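Local coordinates for tail spike protein (Acinetobacter phage vB_AbaP_AS12, PDB 6EU4) that forms the trimeric tailspike of an Acinetobacter baumannii phage and probably recognises, and perhaps cleaves, the bacterial surface polysaccharide, at residues A[268-279]-A[291-302]; A[363-371]-A[433-441]. All coordinates share one frame; numbering follows the deposited sequence.

Interaction 1. Residues A[268-279]-A[291-302]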
loop_
_atom_site.group_PDB
_atom_site.type_symbol
_atom_site.label_atom_id
_atom_site.label_comp_id
_atom_site.label_asym_id
_atom_site.label_seq_id
_atom_site.Cartn_x
_atom_site.Cartn_y
_atom_site.Cartn_z
ATOM N N ASN A 268 11.896 -17.241 -3.370
ATOM C CA ASN A 268 10.735 -17.033 -2.514
ATOM C C ASN A 268 9.683 -16.251 -3.286
ATOM O O ASN A 268 10.014 -15.446 -4.159
ATOM C CB ASN A 268 11.049 -16.236 -1.252
ATOM C CG ASN A 268 12.161 -16.834 -0.425
ATOM O OD1 ASN A 268 11.925 -17.704 0.406
ATOM N ND2 ASN A 268 13.383 -16.374 -0.656
ATOM N N THR A 269 8.411 -16.491 -2.968
ATOM C CA THR A 269 7.372 -15.615 -3.482
ATOM C C THR A 269 6.333 -15.350 -2.406
ATOM O O THR A 269 6.166 -16.114 -1.458
ATOM C CB THR A 269 6.615 -16.160 -4.711
ATOM O OG1 THR A 269 5.737 -17.197 -4.274
ATOM C CG2 THR A 269 7.557 -16.665 -5.800
ATOM N N THR A 270 5.626 -14.247 -2.598
ATOM C CA THR A 270 4.338 -13.974 -1.948
ATOM C C THR A 270 4.371 -14.300 -0.447
ATOM O O THR A 270 3.539 -15.046 0.091
ATOM C CB THR A 270 3.193 -14.700 -2.680
ATOM O OG1 THR A 270 3.448 -16.109 -2.806
ATOM C CG2 THR A 270 2.980 -14.090 -4.059
ATOM N N GLN A 271 5.317 -13.659 0.251
ATOM C CA GLN A 271 5.348 -13.638 1.715
ATOM C C GLN A 271 4.756 -12.320 2.197
ATOM O O GLN A 271 5.186 -11.248 1.760
ATOM C CB GLN A 271 6.772 -13.783 2.264
ATOM C CG GLN A 271 7.494 -15.037 1.806
ATOM C CD GLN A 271 6.856 -16.306 2.341
ATOM O OE1 GLN A 271 6.887 -16.580 3.545
ATOM N NE2 GLN A 271 6.278 -17.097 1.445
ATOM N N THR A 272 3.751 -12.399 3.064
ATOM C CA THR A 272 3.160 -11.217 3.678
ATOM C C THR A 272 3.474 -11.223 5.165
ATOM O O THR A 272 3.326 -12.255 5.829
ATOM C CB THR A 272 1.634 -11.172 3.496
ATOM O OG1 THR A 272 1.292 -11.185 2.105
ATOM C CG2 THR A 272 1.061 -9.862 4.076
ATOM N N PHE A 273 3.860 -10.054 5.685
ATOM C CA PHE A 273 4.129 -9.847 7.106
ATOM C C PHE A 273 3.262 -8.700 7.585
ATOM O O PHE A 273 3.385 -7.583 7.075
ATOM C CB PHE A 273 5.601 -9.518 7.358
ATOM C CG PHE A 273 6.547 -10.573 6.851
ATOM C CD1 PHE A 273 7.005 -10.536 5.548
ATOM C CD2 PHE A 273 6.984 -11.598 7.676
ATOM C CE1 PHE A 273 7.869 -11.516 5.074
ATOM C CE2 PHE A 273 7.841 -12.583 7.189
ATOM C CZ PHE A 273 8.283 -12.528 5.906
ATOM N N ILE A 274 2.386 -8.979 8.547
ATOM C CA ILE A 274 1.461 -7.999 9.101
ATOM C C ILE A 274 1.718 -7.919 10.593
ATOM O O ILE A 274 1.544 -8.918 11.308
ATOM C CB ILE A 274 0.000 -8.385 8.816
ATOM C CG1 ILE A 274 -0.209 -8.415 7.291
ATOM C CG2 ILE A 274 -0.954 -7.384 9.459
ATOM C CD1 ILE A 274 -1.583 -8.877 6.859
ATOM N N GLY A 275 2.113 -6.741 11.069
ATOM C CA GLY A 275 2.332 -6.583 12.509
ATOM C C GLY A 275 3.393 -7.504 13.070
ATOM O O GLY A 275 3.286 -7.944 14.224
ATOM N N CYS A 276 4.431 -7.782 12.292
ATOM C CA CYS A 276 5.554 -8.571 12.762
ATOM C C CYS A 276 6.618 -7.651 13.337
ATOM O O CYS A 276 6.629 -6.439 13.098
ATOM C CB CYS A 276 6.137 -9.431 11.641
ATOM S SG CYS A 276 4.919 -10.677 11.031
ATOM N N TRP A 277 7.514 -8.239 14.119
ATOM C CA TRP A 277 8.433 -7.452 14.935
ATOM C C TRP A 277 9.785 -8.139 14.987
ATOM O O TRP A 277 9.878 -9.262 15.484
ATOM C CB TRP A 277 7.861 -7.292 16.340
ATOM C CG TRP A 277 8.478 -6.198 17.185
ATOM C CD1 TRP A 277 9.218 -5.139 16.765
ATOM C CD2 TRP A 277 8.357 -6.071 18.597
ATOM N NE1 TRP A 277 9.549 -4.336 17.847
ATOM C CE2 TRP A 277 9.044 -4.901 18.980
ATOM C CE3 TRP A 277 7.730 -6.829 19.581
ATOM C CZ2 TRP A 277 9.134 -4.490 20.303
ATOM C CZ3 TRP A 277 7.820 -6.420 20.899
ATOM C CH2 TRP A 277 8.522 -5.260 21.246
ATOM N N ALA A 278 10.823 -7.457 14.504
ATOM C CA ALA A 278 12.205 -7.910 14.646
ATOM C C ALA A 278 12.831 -7.148 15.808
ATOM O O ALA A 278 12.750 -5.920 15.844
ATOM C CB ALA A 278 13.004 -7.655 13.366
ATOM N N THR A 279 13.405 -7.852 16.779
ATOM C CA THR A 279 14.081 -7.156 17.866
ATOM C C THR A 279 15.445 -7.767 18.147
ATOM O O THR A 279 15.686 -8.957 17.924
ATOM C CB THR A 279 13.253 -7.134 19.197
ATOM O OG1 THR A 279 13.198 -8.435 19.770
ATOM C CG2 THR A 279 11.795 -6.646 18.977
HETATM N N MSE A 291 13.482 -12.552 -2.407
HETATM C CA MSE A 291 12.160 -12.403 -1.851
HETATM C C MSE A 291 11.273 -11.621 -2.817
HETATM O O MSE A 291 11.242 -10.381 -2.793
HETATM C CB MSE A 291 12.244 -11.708 -0.477
HETATM C CG MSE A 291 12.582 -12.710 0.647
HETATM SE SE MSE A 291 11.014 -13.786 1.180
HETATM C CE MSE A 291 10.410 -12.780 2.694
ATOM N N GLN A 292 10.536 -12.349 -3.654
ATOM C CA GLN A 292 9.681 -11.739 -4.660
ATOM C C GLN A 292 8.265 -11.563 -4.119
ATOM O O GLN A 292 7.748 -12.432 -3.407
ATOM C CB GLN A 292 9.640 -12.598 -5.928
ATOM C CG GLN A 292 10.968 -13.255 -6.316
ATOM C CD GLN A 292 12.088 -12.250 -6.448
ATOM O OE1 GLN A 292 11.854 -11.044 -6.463
ATOM N NE2 GLN A 292 13.316 -12.743 -6.549
ATOM N N GLY A 293 7.619 -10.457 -4.499
ATOM C CA GLY A 293 6.218 -10.272 -4.102
ATOM C C GLY A 293 5.977 -10.212 -2.606
ATOM O O GLY A 293 4.966 -10.748 -2.123
ATOM N N CYS A 294 6.852 -9.531 -1.872
ATOM C CA CYS A 294 6.809 -9.467 -0.416
ATOM C C CYS A 294 6.224 -8.146 0.068
ATOM O O CYS A 294 6.665 -7.073 -0.359
ATOM C CB CYS A 294 8.219 -9.632 0.141
ATOM S SG CYS A 294 8.342 -9.424 1.916
ATOM N N THR A 295 5.242 -8.222 0.963
ATOM C CA THR A 295 4.641 -7.035 1.550
ATOM C C THR A 295 4.798 -7.100 3.059
ATOM O O THR A 295 4.465 -8.125 3.682
ATOM C CB THR A 295 3.148 -6.897 1.195
ATOM O OG1 THR A 295 2.937 -6.956 -0.230
ATOM C CG2 THR A 295 2.607 -5.557 1.694
HETATM N N MSE A 296 5.247 -5.987 3.645
HETATM C CA MSE A 296 5.276 -5.789 5.094
HETATM C C MSE A 296 4.314 -4.667 5.446
HETATM O O MSE A 296 4.383 -3.594 4.845
HETATM C CB MSE A 296 6.698 -5.459 5.545
HETATM C CG MSE A 296 7.701 -6.520 5.125
HETATM SE SE MSE A 296 9.516 -5.825 5.476
HETATM C CE MSE A 296 9.394 -5.663 7.363
ATOM N N ILE A 297 3.389 -4.917 6.384
ATOM C CA ILE A 297 2.370 -3.951 6.784
ATOM C C ILE A 297 2.491 -3.702 8.277
ATOM O O ILE A 297 2.348 -4.635 9.078
ATOM C CB ILE A 297 0.961 -4.458 6.436
ATOM C CG1 ILE A 297 0.830 -4.631 4.933
ATOM C CG2 ILE A 297 -0.128 -3.525 6.950
ATOM C CD1 ILE A 297 -0.289 -5.564 4.573
ATOM N N SER A 298 2.732 -2.450 8.646
ATOM C CA SER A 298 2.768 -2.024 10.049
ATOM C C SER A 298 3.618 -2.983 10.888
ATOM O O SER A 298 3.246 -3.427 11.981
ATOM C CB SER A 298 1.343 -1.858 10.597
ATOM O OG SER A 298 0.699 -0.730 10.008
ATOM N N CYS A 299 4.792 -3.286 10.361
ATOM C CA CYS A 299 5.805 -4.044 11.076
ATOM C C CYS A 299 6.751 -3.085 11.783
ATOM O O CYS A 299 6.820 -1.902 11.464
ATOM C CB CYS A 299 6.601 -4.927 10.135
ATOM S SG CYS A 299 5.592 -6.221 9.317
ATOM N N GLY A 300 7.479 -3.620 12.763
ATOM C CA GLY A 300 8.398 -2.828 13.547
ATOM C C GLY A 300 9.724 -3.535 13.733
ATOM O O GLY A 300 9.868 -4.735 13.470
ATOM N N ALA A 301 10.689 -2.771 14.231
ATOM C CA ALA A 301 12.009 -3.316 14.501
ATOM C C ALA A 301 12.648 -2.475 15.588
ATOM O O ALA A 301 12.810 -1.261 15.418
ATOM C CB ALA A 301 12.855 -3.314 13.237
ATOM N N ASP A 302 12.948 -3.089 16.722
ATOM C CA ASP A 302 13.445 -2.352 17.877
ATOM C C ASP A 302 14.792 -2.918 18.300
ATOM O O ASP A 302 14.998 -4.142 18.310
ATOM C CB ASP A 302 12.487 -2.433 19.089
ATOM C CG ASP A 302 11.218 -1.592 18.939
ATOM O OD1 ASP A 302 10.625 -1.596 17.851
ATOM O OD2 ASP A 302 10.797 -0.959 19.955
HETATM O O HOH W 1 8.096 -12.994 -0.778
#
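Phe273 and Met296 pair across two successive coils of a right-handed parallel beta-helix, the fold usual in phage tailspikes. Residues 268-279 and 291-302 run parallel. The axes of strands 268-274 and 294-297 approach to 4.7 Å. The backbone ladder includes Phe273 N to Thr295 O at 2.8 Å and Ile297 N to Phe273 O at 2.8 Å. The first segment turns at Gly275 and the second at Ser298, and bonding resumes with Gly300 N on Cys276 O. At the turn near Thr270, a water accepts from Gln271 N and donates to Gln292 O.

The Phe273 ring points into the helix. Selenomethionine Met291 bends at chi2 and chi3, bringing its methyl CE to the ring edge, 3.7 Å from Phe273 CE1. Cys294 SG lies at the same edge, 5.0 Å from the centroid of the Phe273 ring. Trp243 stacks on Phe273 within the core. Ile274 and Ile297 lie side by side on the face that packs against the other subunits, where Thr295 OG1 hydrogen-bonds to Ser298 OG of the second subunit.

Thr279 CG2 sits over one face of the Trp277 indole. At the indole edge Trp277 NE1 gives a hydrogen bond of 2.9 Å to Asp302 OD1, reaching it from above a carboxylate plane turned 90° to the ring.

Interaction 2. Residues A[363-371]-A[433-441]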
loop_
_atom_site.group_PDB
_atom_site.type_symbol
_atom_site.label_atom_id
_atom_site.label_comp_id
_atom_site.label_asym_id
_atom_site.label_seq_id
_atom_site.Cartn_x
_atom_site.Cartn_y
_atom_site.Cartn_z
ATOM N N THR A 363 37.148 -0.318 5.729
ATOM C CA THR A 363 37.568 -0.101 4.350
ATOM C C THR A 363 36.322 -0.039 3.491
ATOM O O THR A 363 35.561 -1.004 3.449
ATOM C CB THR A 363 38.478 -1.229 3.874
ATOM O OG1 THR A 363 39.660 -1.227 4.674
ATOM C CG2 THR A 363 38.854 -1.036 2.410
ATOM N N SER A 364 36.117 1.080 2.812
ATOM C CA SER A 364 34.874 1.268 2.090
ATOM C C SER A 364 34.970 0.712 0.674
ATOM O O SER A 364 36.056 0.524 0.118
ATOM C CB SER A 364 34.498 2.748 2.055
ATOM O OG SER A 364 35.372 3.487 1.213
ATOM N N SER A 365 33.802 0.442 0.096
ATOM C CA SER A 365 33.704 -0.020 -1.283
ATOM C C SER A 365 32.301 0.293 -1.777
ATOM O O SER A 365 31.444 0.748 -1.014
ATOM C CB SER A 365 34.001 -1.512 -1.394
ATOM O OG SER A 365 32.990 -2.255 -0.753
ATOM N N TRP A 366 32.057 0.001 -3.058
ATOM C CA TRP A 366 30.741 0.277 -3.649
ATOM C C TRP A 366 29.604 -0.394 -2.889
ATOM O O TRP A 366 28.478 0.118 -2.886
ATOM C CB TRP A 366 30.725 -0.176 -5.117
ATOM C CG TRP A 366 30.817 -1.646 -5.261
ATOM C CD1 TRP A 366 31.958 -2.398 -5.233
ATOM C CD2 TRP A 366 29.735 -2.569 -5.456
ATOM N NE1 TRP A 366 31.653 -3.730 -5.392
ATOM C CE2 TRP A 366 30.295 -3.858 -5.528
ATOM C CE3 TRP A 366 28.347 -2.429 -5.582
ATOM C CZ2 TRP A 366 29.522 -4.991 -5.710
ATOM C CZ3 TRP A 366 27.584 -3.557 -5.753
ATOM C CH2 TRP A 366 28.169 -4.826 -5.819
ATOM N N ASN A 367 29.842 -1.552 -2.263
ATOM C CA ASN A 367 28.788 -2.255 -1.547
ATOM C C ASN A 367 29.031 -2.296 -0.045
ATOM O O ASN A 367 28.442 -3.123 0.648
ATOM C CB ASN A 367 28.618 -3.685 -2.074
ATOM C CG ASN A 367 29.843 -4.554 -1.856
ATOM O OD1 ASN A 367 30.922 -4.070 -1.522
ATOM N ND2 ASN A 367 29.684 -5.856 -2.080
ATOM N N ASN A 368 29.888 -1.421 0.469
ATOM C CA ASN A 368 30.200 -1.396 1.897
ATOM C C ASN A 368 30.568 0.049 2.243
ATOM O O ASN A 368 31.736 0.436 2.168
ATOM C CB ASN A 368 31.342 -2.354 2.203
ATOM C CG ASN A 368 31.645 -2.451 3.674
ATOM O OD1 ASN A 368 30.853 -2.041 4.522
ATOM N ND2 ASN A 368 32.784 -3.043 3.994
ATOM N N ASN A 369 29.560 0.858 2.568
ATOM C CA ASN A 369 29.827 2.281 2.741
ATOM C C ASN A 369 28.855 2.911 3.731
ATOM O O ASN A 369 27.877 2.299 4.160
ATOM C CB ASN A 369 29.803 3.008 1.398
ATOM C CG ASN A 369 28.549 2.710 0.595
ATOM O OD1 ASN A 369 27.455 3.118 0.962
ATOM N ND2 ASN A 369 28.714 1.994 -0.514
ATOM N N ASN A 370 29.174 4.144 4.134
ATOM C CA ASN A 370 28.451 4.771 5.245
ATOM C C ASN A 370 27.289 5.607 4.714
ATOM O O ASN A 370 27.296 6.832 4.739
ATOM C CB ASN A 370 29.387 5.588 6.128
ATOM C CG ASN A 370 29.936 6.878 5.469
ATOM O OD1 ASN A 370 30.360 6.906 4.300
ATOM N ND2 ASN A 370 29.970 7.947 6.265
ATOM N N SER A 371 26.250 4.889 4.279
ATOM C CA SER A 371 25.038 5.492 3.763
ATOM C C SER A 371 23.810 4.865 4.407
ATOM O O SER A 371 23.773 3.660 4.669
ATOM C CB SER A 371 24.955 5.351 2.234
ATOM O OG SER A 371 24.993 3.996 1.803
ATOM N N SER A 433 29.245 11.480 -7.471
ATOM C CA SER A 433 30.413 11.221 -6.647
ATOM C C SER A 433 31.149 9.979 -7.120
ATOM O O SER A 433 30.522 8.969 -7.448
ATOM C CB SER A 433 30.008 11.010 -5.186
ATOM O OG SER A 433 31.143 10.720 -4.381
ATOM N N SER A 434 32.482 10.052 -7.118
ATOM C CA SER A 434 33.321 8.881 -7.330
ATOM C C SER A 434 33.805 8.287 -6.014
ATOM O O SER A 434 34.633 7.374 -6.027
ATOM C CB SER A 434 34.533 9.234 -8.208
ATOM O OG SER A 434 35.340 10.180 -7.542
ATOM N N LEU A 435 33.322 8.787 -4.884
ATOM C CA LEU A 435 33.763 8.288 -3.594
ATOM C C LEU A 435 32.885 7.130 -3.115
ATOM O O LEU A 435 31.779 6.898 -3.616
ATOM C CB LEU A 435 33.744 9.420 -2.558
ATOM C CG LEU A 435 34.497 10.710 -2.901
ATOM C CD1 LEU A 435 34.365 11.717 -1.759
ATOM C CD2 LEU A 435 35.958 10.441 -3.204
ATOM N N THR A 436 33.385 6.412 -2.090
ATOM C CA THR A 436 32.582 5.422 -1.372
ATOM C C THR A 436 32.641 5.661 0.134
ATOM O O THR A 436 32.326 4.757 0.915
ATOM C CB THR A 436 33.004 3.981 -1.685
ATOM O OG1 THR A 436 34.392 3.782 -1.365
ATOM C CG2 THR A 436 32.748 3.647 -3.164
ATOM N N ALA A 437 33.039 6.859 0.550
ATOM C CA ALA A 437 33.060 7.252 1.952
ATOM C C ALA A 437 32.654 8.711 2.023
ATOM O O ALA A 437 33.214 9.546 1.305
ATOM C CB ALA A 437 34.448 7.053 2.575
ATOM N N PHE A 438 31.688 9.010 2.885
ATOM C CA PHE A 438 31.010 10.291 2.888
ATOM C C PHE A 438 31.110 10.971 4.245
ATOM O O PHE A 438 31.328 10.327 5.279
ATOM C CB PHE A 438 29.559 10.076 2.466
ATOM C CG PHE A 438 29.462 9.214 1.234
ATOM C CD1 PHE A 438 29.817 9.733 0.003
ATOM C CD2 PHE A 438 29.109 7.878 1.317
ATOM C CE1 PHE A 438 29.813 8.929 -1.137
ATOM C CE2 PHE A 438 29.078 7.083 0.168
ATOM C CZ PHE A 438 29.441 7.607 -1.036
ATOM N N THR A 439 30.965 12.303 4.223
ATOM C CA THR A 439 31.075 13.100 5.440
ATOM C C THR A 439 29.939 14.098 5.603
ATOM O O THR A 439 30.000 14.951 6.499
ATOM C CB THR A 439 32.419 13.842 5.455
ATOM O OG1 THR A 439 32.482 14.726 4.331
ATOM C CG2 THR A 439 33.589 12.864 5.374
ATOM N N LYS A 440 28.915 14.023 4.763
ATOM C CA LYS A 440 27.721 14.835 4.914
ATOM C C LYS A 440 26.490 13.985 4.644
ATOM O O LYS A 440 26.549 12.988 3.923
ATOM C CB LYS A 440 27.740 16.038 3.958
ATOM C CG LYS A 440 28.878 17.015 4.223
ATOM C CD LYS A 440 28.771 18.211 3.298
ATOM C CE LYS A 440 29.722 19.330 3.707
ATOM N NZ LYS A 440 31.106 18.861 3.748
ATOM N N LEU A 441 25.358 14.408 5.212
ATOM C CA LEU A 441 24.089 13.702 5.048
ATOM C C LEU A 441 23.517 14.095 3.688
ATOM O O LEU A 441 22.580 14.888 3.566
ATOM C CB LEU A 441 23.145 14.033 6.198
ATOM C CG LEU A 441 21.832 13.253 6.242
ATOM C CD1 LEU A 441 22.101 11.765 6.533
ATOM C CD2 LEU A 441 20.897 13.857 7.300
HETATM O O HOH W 2 32.050 4.349 3.643
#
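The side-chain amide of Asn370 makes two hydrogen bonds to the backbone of Phe438, one through each of its polar atoms. Its OD1 accepts from Phe438 N at 2.9 Å, in the carbonyl plane and on a lone pair. Its ND2 gives a straighter bond to Phe438 O, 2.9 Å long with an angle of 171° at the hydrogen. This donor stands above the plane of the Phe438 carbonyl. Chi1 of 70° sets CG between the backbone N and the carbonyl carbon, and from there the amide reaches across to the other loop. Two bonds to one residue fix the rotation of the amide. The amide and the Phe438 ring are almost parallel, 9° apart, and Asn370 OD1 comes within 3.4 Å of Phe438 CD2. Tyr444 stacks on the Phe438 ring.

Thr436 makes most of the remaining contacts. Its OG1 shares a 2.8 Å hydrogen bond with Ser364 OG. Its methyl CG2 rests on the peptide between Ser365 and Trp366, 3.7 Å from Trp366 N. A water bridges Thr436 O and Asn370 N.

Asn369 ND2 gives a hydrogen bond of 3.0 Å to Ser365 O, lying in the plane of the Ser365 carbonyl. That oxygen also accepts from Asn368 N, which closes a type I beta turn. Thr436 packs on this turn. This is loop-to-loop packing between the connections that link strands of a parallel beta-helix, with Asn370 as the centre of an inverse gamma turn.

From the N terminus, interaction 1 comes first and closes a short loop. Only 11 residues separate 268-279 from 291-302, so it joins neighbouring coils of the beta-helix. Interaction 2 follows with a much wider span. Its loop of 61 intervening residues runs through the rest of strand 371-376 and then strands 380-384, 387-390, 405-409, 414-417, 422-423 and 430-432. The two contacts are in series and neither nest nor cross. Their centres are 28 Å apart, and their nearest atoms about 16 Å, without touching. Interaction 1 ties strands deep in the body of the helix, beside the other subunits. Interaction 2 ties loops leading into strands 371-376 and 443-445, where no other chain touches it.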